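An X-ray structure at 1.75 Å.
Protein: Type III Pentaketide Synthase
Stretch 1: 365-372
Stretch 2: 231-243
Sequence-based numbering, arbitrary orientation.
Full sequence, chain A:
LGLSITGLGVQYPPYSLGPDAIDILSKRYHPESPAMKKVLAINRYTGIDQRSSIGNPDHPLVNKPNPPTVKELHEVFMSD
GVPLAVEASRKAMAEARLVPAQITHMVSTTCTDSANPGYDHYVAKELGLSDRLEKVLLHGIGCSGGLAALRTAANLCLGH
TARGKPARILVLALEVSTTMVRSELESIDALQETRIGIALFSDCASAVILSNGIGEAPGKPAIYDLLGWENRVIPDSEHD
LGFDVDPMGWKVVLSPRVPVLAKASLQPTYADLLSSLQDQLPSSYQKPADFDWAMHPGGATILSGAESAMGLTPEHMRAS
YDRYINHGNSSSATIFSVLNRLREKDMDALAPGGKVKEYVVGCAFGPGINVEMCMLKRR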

# COMPACT_ATOMS: atom_id res chain seq x y z
N PHE A 365 4.33 -10.59 13.56
CA PHE A 365 3.32 -9.67 14.09
C PHE A 365 3.73 -8.26 13.74
O PHE A 365 4.93 -7.96 13.62
CB PHE A 365 3.22 -9.76 15.62
CG PHE A 365 3.14 -11.16 16.16
CD1 PHE A 365 1.91 -11.79 16.33
CD2 PHE A 365 4.29 -11.84 16.53
CE1 PHE A 365 1.83 -13.08 16.83
CE2 PHE A 365 4.23 -13.14 17.03
CZ PHE A 365 3.00 -13.76 17.18
N GLY A 366 2.74 -7.38 13.60
CA GLY A 366 2.98 -5.95 13.40
C GLY A 366 1.78 -5.12 13.83
O GLY A 366 0.80 -5.66 14.37
N PRO A 367 1.84 -3.79 13.61
CA PRO A 367 0.73 -2.88 13.92
C PRO A 367 -0.64 -3.44 13.51
O PRO A 367 -0.80 -3.94 12.39
CB PRO A 367 1.08 -1.62 13.13
CG PRO A 367 2.57 -1.59 13.14
CD PRO A 367 3.01 -3.05 13.07
N GLY A 368 -1.60 -3.35 14.42
CA GLY A 368 -2.94 -3.88 14.22
C GLY A 368 -3.66 -4.14 15.54
O GLY A 368 -4.69 -3.51 15.81
N ILE A 369 -3.17 -5.08 16.35
CA ILE A 369 -2.01 -5.93 16.05
C ILE A 369 -2.39 -7.01 15.04
O ILE A 369 -3.33 -7.77 15.26
CB ILE A 369 -1.43 -6.61 17.32
CG1 ILE A 369 -0.86 -5.57 18.30
CG2 ILE A 369 -0.34 -7.65 16.94
CD1 ILE A 369 -0.41 -6.16 19.66
N ASN A 370 -1.65 -7.06 13.93
CA ASN A 370 -1.85 -8.07 12.90
C ASN A 370 -0.95 -9.26 13.14
O ASN A 370 0.25 -9.08 13.39
CB ASN A 370 -1.53 -7.51 11.51
CG ASN A 370 -2.57 -6.53 11.01
OD1 ASN A 370 -3.49 -6.13 11.74
ND2 ASN A 370 -2.44 -6.14 9.75
N VAL A 371 -1.51 -10.46 13.05
CA VAL A 371 -0.75 -11.70 13.14
C VAL A 371 -0.79 -12.39 11.77
O VAL A 371 -1.85 -12.52 11.17
CB VAL A 371 -1.35 -12.66 14.19
CG1 VAL A 371 -0.50 -13.93 14.29
CG2 VAL A 371 -1.48 -11.98 15.55
N GLU A 372 0.38 -12.83 11.31
CA GLU A 372 0.51 -13.55 10.05
C GLU A 372 1.21 -14.87 10.31
O GLU A 372 2.24 -14.91 10.98
CB GLU A 372 1.33 -12.74 9.04
CG GLU A 372 0.74 -11.39 8.63
CD GLU A 372 -0.42 -11.49 7.63
OE1 GLU A 372 -0.62 -12.54 6.99
OE2 GLU A 372 -1.13 -10.48 7.47
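Stretch 2 (231-243) NRVIPDSEHDLGF

Where a β-strand leaves its sheet and turns, side chains often take over the pairing that the backbone can no longer supply, and this pentaketide synthase offers a compact example. Residues 231-233 run antiparallel to residues 370-372, with an angle of 164° between their directions and a closest approach of 4.7 Å between axes. Asn370 faces Val233, Val371 faces Arg232 and Glu372 faces Asn231. Val371 and Arg232 form the hydrogen-bonded pair, each bonding to the other: Val371 N donates to Arg232 O at 2.8 Å, and Arg232 N to Val371 O at 3.0 Å. Two residues along each chain, Ile234 N donates to Ile369 O at 2.9 Å, while Val233 CA lies 3.4 Å from the same Ile369 O in a CA-H...O contact.

Beyond Ile234 the chain swings out through Pro235 and Asp236, the latter with positive phi (50°) and psi (49°), and returns at Ser237. There a side chain replaces the strand partner. With chi1 in the p well, Ser237 OG accepts from Ile369 N at 2.8 Å and donates to Ile234 O at 2.7 Å, so a single hydroxyl joins the two chains while bracing its own loop. Its target amide follows a cis peptide bond between Gly368 and Ile369. Gly368 adopts phi 158° and psi -65°, and a CB built there would lie 2.0 Å from Asn370 OD1. Two waters complete the turn: water 1 donates to Gly368 O at 2.6 Å and to Ile234 O at 2.8 Å, while Gly368 N donates to water 2 at 2.7 Å.

The side chains follow this frame. Ile369, m at chi1 and t at chi2, has the largest covered area of either stretch. Its CG2 lies 3.9 Å from Ile234 CD1, whereas its CG1 approaches Leu241 CB at 4.2 Å. Ile234 has the same m,t rotamer, an extended form that carries its CD1 to 3.8 Å from Val371 CG2 as well; one methyl thus serves two neighbours. Leu241 points toward stretch 1 in a t,p conformation, placing CD2 3.6 Å from Gly366 C and CG 4.1 Å from Pro367 CD.

Asn370 and Val233 share the other face from Val371. The m rotamer of Asn370 brings OD1 to 3.4 Å from Val233 CG2, a packing contact. Beside them Glu372, m at chi1 and chi2, folds back so that OE1 lies 3.6 Å from Asn231 CB; the p rotamer of Asn231 leads its amide away, to hydrogen bonds elsewhere in the structure.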

# COMPACT_ATOMS: atom_id res chain seq x y z
N ASN A 231 -4.27 -15.27 8.81
CA ASN A 231 -4.11 -13.89 9.22
C ASN A 231 -5.22 -13.52 10.19
O ASN A 231 -6.37 -13.88 9.98
CB ASN A 231 -4.07 -12.95 8.00
CG ASN A 231 -5.38 -12.93 7.24
OD1 ASN A 231 -5.74 -13.90 6.57
ND2 ASN A 231 -6.10 -11.82 7.32
N ARG A 232 -4.87 -12.82 11.26
CA ARG A 232 -5.84 -12.41 12.29
C ARG A 232 -5.46 -11.03 12.78
O ARG A 232 -4.29 -10.68 12.78
CB ARG A 232 -5.80 -13.36 13.49
CG ARG A 232 -6.35 -14.76 13.28
CD ARG A 232 -7.71 -14.94 13.96
NE ARG A 232 -8.31 -16.24 13.64
CZ ARG A 232 -9.62 -16.52 13.72
NH1 ARG A 232 -10.50 -15.60 14.10
NH2 ARG A 232 -10.06 -17.73 13.39
N VAL A 233 -6.46 -10.28 13.25
CA VAL A 233 -6.22 -9.05 13.98
C VAL A 233 -6.60 -9.28 15.45
O VAL A 233 -7.69 -9.77 15.74
CB VAL A 233 -7.03 -7.86 13.40
CG1 VAL A 233 -6.88 -6.63 14.26
CG2 VAL A 233 -6.57 -7.57 11.98
N ILE A 234 -5.68 -8.97 16.36
CA ILE A 234 -5.94 -9.08 17.80
C ILE A 234 -6.83 -7.90 18.20
O ILE A 234 -6.47 -6.75 17.95
CB ILE A 234 -4.63 -9.10 18.64
CG1 ILE A 234 -3.73 -10.29 18.22
CG2 ILE A 234 -4.95 -9.14 20.14
CD1 ILE A 234 -2.36 -10.36 18.92
N PRO A 235 -7.99 -8.18 18.83
CA PRO A 235 -8.94 -7.09 19.09
C PRO A 235 -8.38 -6.05 20.05
O PRO A 235 -7.61 -6.40 20.96
CB PRO A 235 -10.14 -7.80 19.73
CG PRO A 235 -9.96 -9.24 19.41
CD PRO A 235 -8.50 -9.46 19.34
N ASP A 236 -8.78 -4.80 19.84
CA ASP A 236 -8.51 -3.66 20.73
C ASP A 236 -7.04 -3.52 21.14
O ASP A 236 -6.71 -3.35 22.32
CB ASP A 236 -9.46 -3.70 21.94
CG ASP A 236 -10.93 -3.78 21.52
OD1 ASP A 236 -11.35 -3.00 20.64
OD2 ASP A 236 -11.65 -4.64 22.07
N SER A 237 -6.17 -3.57 20.13
CA SER A 237 -4.73 -3.51 20.34
C SER A 237 -4.02 -2.50 19.41
O SER A 237 -2.79 -2.51 19.31
CB SER A 237 -4.10 -4.90 20.22
OG SER A 237 -4.28 -5.44 18.92
N GLU A 238 -4.80 -1.64 18.76
CA GLU A 238 -4.26 -0.55 17.93
C GLU A 238 -3.24 0.30 18.66
O GLU A 238 -2.19 0.63 18.10
CB GLU A 238 -5.37 0.38 17.43
CG GLU A 238 -6.41 -0.28 16.59
CD GLU A 238 -7.61 -0.75 17.38
OE1 GLU A 238 -7.56 -0.82 18.64
OE2 GLU A 238 -8.63 -1.07 16.73
N HIS A 239 -3.55 0.66 19.90
CA HIS A 239 -2.72 1.57 20.69
C HIS A 239 -1.42 0.93 21.20
O HIS A 239 -0.54 1.62 21.73
CB HIS A 239 -3.52 2.14 21.87
CG HIS A 239 -3.98 1.10 22.85
ND1 HIS A 239 -4.99 0.20 22.57
CD2 HIS A 239 -3.57 0.81 24.11
CE1 HIS A 239 -5.18 -0.59 23.61
NE2 HIS A 239 -4.33 -0.24 24.56
N ASP A 240 -1.30 -0.39 21.03
CA ASP A 240 -0.15 -1.12 21.54
C ASP A 240 1.05 -1.14 20.61
O ASP A 240 2.17 -1.36 21.05
CB ASP A 240 -0.56 -2.55 21.90
CG ASP A 240 -1.55 -2.59 23.04
OD1 ASP A 240 -1.19 -2.18 24.15
OD2 ASP A 240 -2.69 -3.03 22.81
N LEU A 241 0.82 -0.92 19.32
CA LEU A 241 1.87 -1.07 18.32
C LEU A 241 1.51 -0.25 17.09
O LEU A 241 0.44 -0.40 16.53
CB LEU A 241 2.06 -2.54 17.95
CG LEU A 241 3.30 -2.95 17.16
CD1 LEU A 241 4.59 -2.47 17.84
CD2 LEU A 241 3.33 -4.45 16.97
N GLY A 242 2.43 0.62 16.69
CA GLY A 242 2.16 1.55 15.61
C GLY A 242 3.38 2.30 15.15
O GLY A 242 4.47 2.14 15.70
N PHE A 243 3.19 3.12 14.12
CA PHE A 243 4.28 3.88 13.51
C PHE A 243 3.60 5.11 12.92
O PHE A 243 2.98 5.04 11.86
CB PHE A 243 4.98 3.02 12.44
CG PHE A 243 6.43 3.37 12.19
CD1 PHE A 243 7.27 3.79 13.22
CD2 PHE A 243 6.97 3.20 10.92
CE1 PHE A 243 8.61 4.08 12.98
CE2 PHE A 243 8.32 3.49 10.67
CZ PHE A 243 9.14 3.93 11.70
O HOH W 1 -6.81 -4.08 17.27
O HOH W 2 -1.33 -2.21 16.88